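NADH dehydrogenase, putative (Plasmodium falciparum, PDB 5JWC) probably oxidises NADH with its bound FAD and passes the electrons to ubiquinone, as a type II NADH dehydrogenase of the malaria parasite. Local coordinates at residues A[166-170]-A[207-211]. Numbering follows the deposited sequence.
Sequences KKFLD and FADFI. With 4W0 (5-fluoro-3-methyl-2-{4-[4-(trifluoromethoxy)benzyl]phenyl}quinolin-4(1H)-one), chain M.
In what is probably the NADH-binding, Rossmann-type domain, helices 158-174 and 198-218 pack on the same parallel sheet, and Phe168 of the first fills the gap to Phe207, Phe210 and Ile211 of the second. The local axes pass 13.1 Å apart at 33°, a spacing too wide for small residues but suited to long, flat phenyl groups. With CG anti to the backbone N (chi1 -180°), the Phe168 ring is carried out toward the second helix. Phe207 sets its edge over one face of that ring in a T-shaped pair, centroids 5.0 Å apart and planes at 65°, its CE1 lying 3.6 Å from Phe168 CD2. Farther out, Phe168 CZ meets Ile211 CG1 at 3.7 Å, the aliphatic branch fitting against the ring's far end, while Phe168 CE2 runs past Phe210 CD2 at 4.0 Å. Leu169 CD2 reaches the edge of the Phe210 ring, 3.9 Å from CE2. No hydrogen bond crosses between segments 166-170 and 207-211, so buried apolar surface does the work; Leu292 and Ile228 of the sheet lie against Phe168 and Phe207. Away from this interface, Asp209 lines an inhibitor pocket: its OD2 lies 3.8 Å from C11 of 4W0, and its carboxylate is held by Tyr463 OH and Asn466 N. Helices covering a parallel sheet, here with phenyl rings filling the gap, are characteristic of the Rossmann-type fold in pyridine nucleotide-disulphide oxidoreductases.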
loop_
_atom_site.group_PDB
_atom_site.type_symbol
_atom_site.label_atom_id
_atom_site.label_comp_id
_atom_site.label_asym_id
_atom_site.label_seq_id
_atom_site.Cartn_x
_atom_site.Cartn_y
_atom_site.Cartn_z
ATOM N N LYS A 166 -3.027 6.465 -7.729
ATOM C CA LYS A 166 -3.715 7.319 -6.762
ATOM C C LYS A 166 -4.217 8.636 -7.404
ATOM O O LYS A 166 -5.332 9.086 -7.115
ATOM C CB LYS A 166 -2.810 7.622 -5.563
ATOM C CG LYS A 166 -3.425 8.656 -4.595
ATOM C CD LYS A 166 -2.659 8.754 -3.283
ATOM C CE LYS A 166 -3.289 9.800 -2.332
ATOM N NZ LYS A 166 -4.766 9.924 -2.453
ATOM N N LYS A 167 -3.400 9.242 -8.272
ATOM C CA LYS A 167 -3.790 10.484 -8.919
ATOM C C LYS A 167 -5.036 10.268 -9.771
ATOM O O LYS A 167 -5.977 11.045 -9.705
ATOM C CB LYS A 167 -2.655 11.058 -9.773
ATOM C CG LYS A 167 -3.071 12.319 -10.586
ATOM C CD LYS A 167 -3.351 13.508 -9.673
ATOM C CE LYS A 167 -3.536 14.793 -10.489
ATOM N NZ LYS A 167 -3.788 15.952 -9.597
ATOM N N PHE A 168 -5.045 9.204 -10.556
ATOM C CA PHE A 168 -6.202 8.902 -11.377
ATOM C C PHE A 168 -7.462 8.707 -10.506
ATOM O O PHE A 168 -8.532 9.212 -10.828
ATOM C CB PHE A 168 -5.950 7.661 -12.228
ATOM C CG PHE A 168 -7.109 7.302 -13.100
ATOM C CD1 PHE A 168 -7.474 8.130 -14.155
ATOM C CD2 PHE A 168 -7.850 6.149 -12.863
ATOM C CE1 PHE A 168 -8.556 7.816 -14.967
ATOM C CE2 PHE A 168 -8.937 5.832 -13.675
ATOM C CZ PHE A 168 -9.283 6.662 -14.726
ATOM N N LEU A 169 -7.318 7.987 -9.399
ATOM C CA LEU A 169 -8.444 7.774 -8.502
ATOM C C LEU A 169 -8.899 9.095 -7.877
ATOM O O LEU A 169 -10.099 9.307 -7.722
ATOM C CB LEU A 169 -8.090 6.741 -7.418
ATOM C CG LEU A 169 -7.807 5.348 -8.004
ATOM C CD1 LEU A 169 -7.393 4.321 -6.943
ATOM C CD2 LEU A 169 -9.019 4.835 -8.804
ATOM N N ASP A 170 -7.959 9.970 -7.519
ATOM C CA ASP A 170 -8.303 11.266 -6.933
ATOM C C ASP A 170 -9.123 12.105 -7.921
ATOM O O ASP A 170 -10.035 12.830 -7.524
ATOM C CB ASP A 170 -7.045 12.069 -6.549
ATOM C CG ASP A 170 -6.357 11.553 -5.303
ATOM O OD1 ASP A 170 -5.157 11.871 -5.144
ATOM O OD2 ASP A 170 -6.996 10.835 -4.503
ATOM N N PHE A 207 -5.055 1.218 -18.186
ATOM C CA PHE A 207 -6.039 2.252 -17.904
ATOM C C PHE A 207 -7.293 2.122 -18.760
ATOM O O PHE A 207 -8.393 2.329 -18.252
ATOM C CB PHE A 207 -5.431 3.641 -18.067
ATOM C CG PHE A 207 -4.784 4.131 -16.809
ATOM C CD1 PHE A 207 -5.543 4.294 -15.661
ATOM C CD2 PHE A 207 -3.417 4.365 -16.749
ATOM C CE1 PHE A 207 -4.954 4.730 -14.468
ATOM C CE2 PHE A 207 -2.828 4.796 -15.583
ATOM C CZ PHE A 207 -3.596 4.986 -14.434
ATOM N N ALA A 208 -7.140 1.766 -20.039
ATOM C CA ALA A 208 -8.313 1.607 -20.899
ATOM C C ALA A 208 -9.215 0.506 -20.363
ATOM O O ALA A 208 -10.438 0.674 -20.329
ATOM C CB ALA A 208 -7.901 1.309 -22.360
ATOM N N ASP A 209 -8.623 -0.609 -19.932
ATOM C CA ASP A 209 -9.400 -1.703 -19.347
ATOM C C ASP A 209 -10.090 -1.267 -18.047
ATOM O O ASP A 209 -11.284 -1.501 -17.854
ATOM C CB ASP A 209 -8.527 -2.915 -19.049
ATOM C CG ASP A 209 -8.030 -3.629 -20.311
ATOM O OD1 ASP A 209 -8.492 -3.329 -21.439
ATOM O OD2 ASP A 209 -7.161 -4.509 -20.148
ATOM N N PHE A 210 -9.319 -0.652 -17.159
ATOM C CA PHE A 210 -9.839 -0.149 -15.885
ATOM C C PHE A 210 -11.050 0.790 -16.133
ATOM O O PHE A 210 -12.133 0.611 -15.554
ATOM C CB PHE A 210 -8.711 0.564 -15.128
ATOM C CG PHE A 210 -9.031 0.889 -13.694
ATOM C CD1 PHE A 210 -9.996 0.185 -13.003
ATOM C CD2 PHE A 210 -8.350 1.899 -13.033
ATOM C CE1 PHE A 210 -10.291 0.484 -11.667
ATOM C CE2 PHE A 210 -8.647 2.208 -11.705
ATOM C CZ PHE A 210 -9.625 1.493 -11.027
ATOM N N ILE A 211 -10.854 1.771 -17.007
ATOM C CA ILE A 211 -11.891 2.733 -17.385
ATOM C C ILE A 211 -13.150 2.061 -17.959
ATOM O O ILE A 211 -14.285 2.388 -17.562
ATOM C CB ILE A 211 -11.308 3.762 -18.386
ATOM C CG1 ILE A 211 -10.292 4.644 -17.647
ATOM C CG2 ILE A 211 -12.393 4.644 -18.997
ATOM C CD1 ILE A 211 -9.351 5.428 -18.547
HETATM C C1 4W0 M . -2.353 -8.170 -18.135
HETATM C C2 4W0 M . -3.618 -7.560 -18.116
HETATM C C3 4W0 M . -4.776 -8.329 -18.319
HETATM C C4 4W0 M . -4.690 -9.715 -18.547
HETATM C C5 4W0 M . -3.429 -10.325 -18.564
HETATM C C6 4W0 M . -2.268 -9.567 -18.359
HETATM O O1 4W0 M . -15.007 -3.414 -22.936
HETATM C C7 4W0 M . -5.939 -10.527 -18.760
HETATM C C8 4W0 M . -7.239 -9.876 -18.751
HETATM C C9 4W0 M . -7.313 -8.418 -18.510
HETATM C C10 4W0 M . -8.593 -7.611 -18.506
HETATM C C11 4W0 M . -9.374 -7.527 -19.660
HETATM C C12 4W0 M . -10.529 -6.753 -19.690
HETATM C C13 4W0 M . -10.856 -6.047 -18.554
HETATM C C14 4W0 M . -10.079 -6.097 -17.430
HETATM C C15 4W0 M . -8.935 -6.865 -17.397
HETATM O O2 4W0 M . -5.873 -11.723 -18.947
HETATM N N 4W0 M . -6.105 -7.664 -18.306
HETATM C C16 4W0 M . -12.064 -5.169 -18.417
HETATM C C17 4W0 M . -12.801 -4.704 -19.642
HETATM C C18 4W0 M . -12.143 -4.036 -20.666
HETATM C C19 4W0 M . -12.877 -3.612 -21.772
HETATM C C20 4W0 M . -14.258 -3.833 -21.818
HETATM C C21 4W0 M . -14.911 -4.491 -20.782
HETATM C C22 4W0 M . -14.179 -4.919 -19.691
HETATM C C23 4W0 M . -8.480 -10.711 -18.967
HETATM F F1 4W0 M . -3.341 -11.639 -18.773
HETATM C C24 4W0 M . -15.054 -4.313 -24.017
HETATM F F2 4W0 M . -13.819 -4.432 -24.514
HETATM F F3 4W0 M . -15.865 -3.825 -24.971
HETATM F F4 4W0 M . -15.502 -5.498 -23.578
#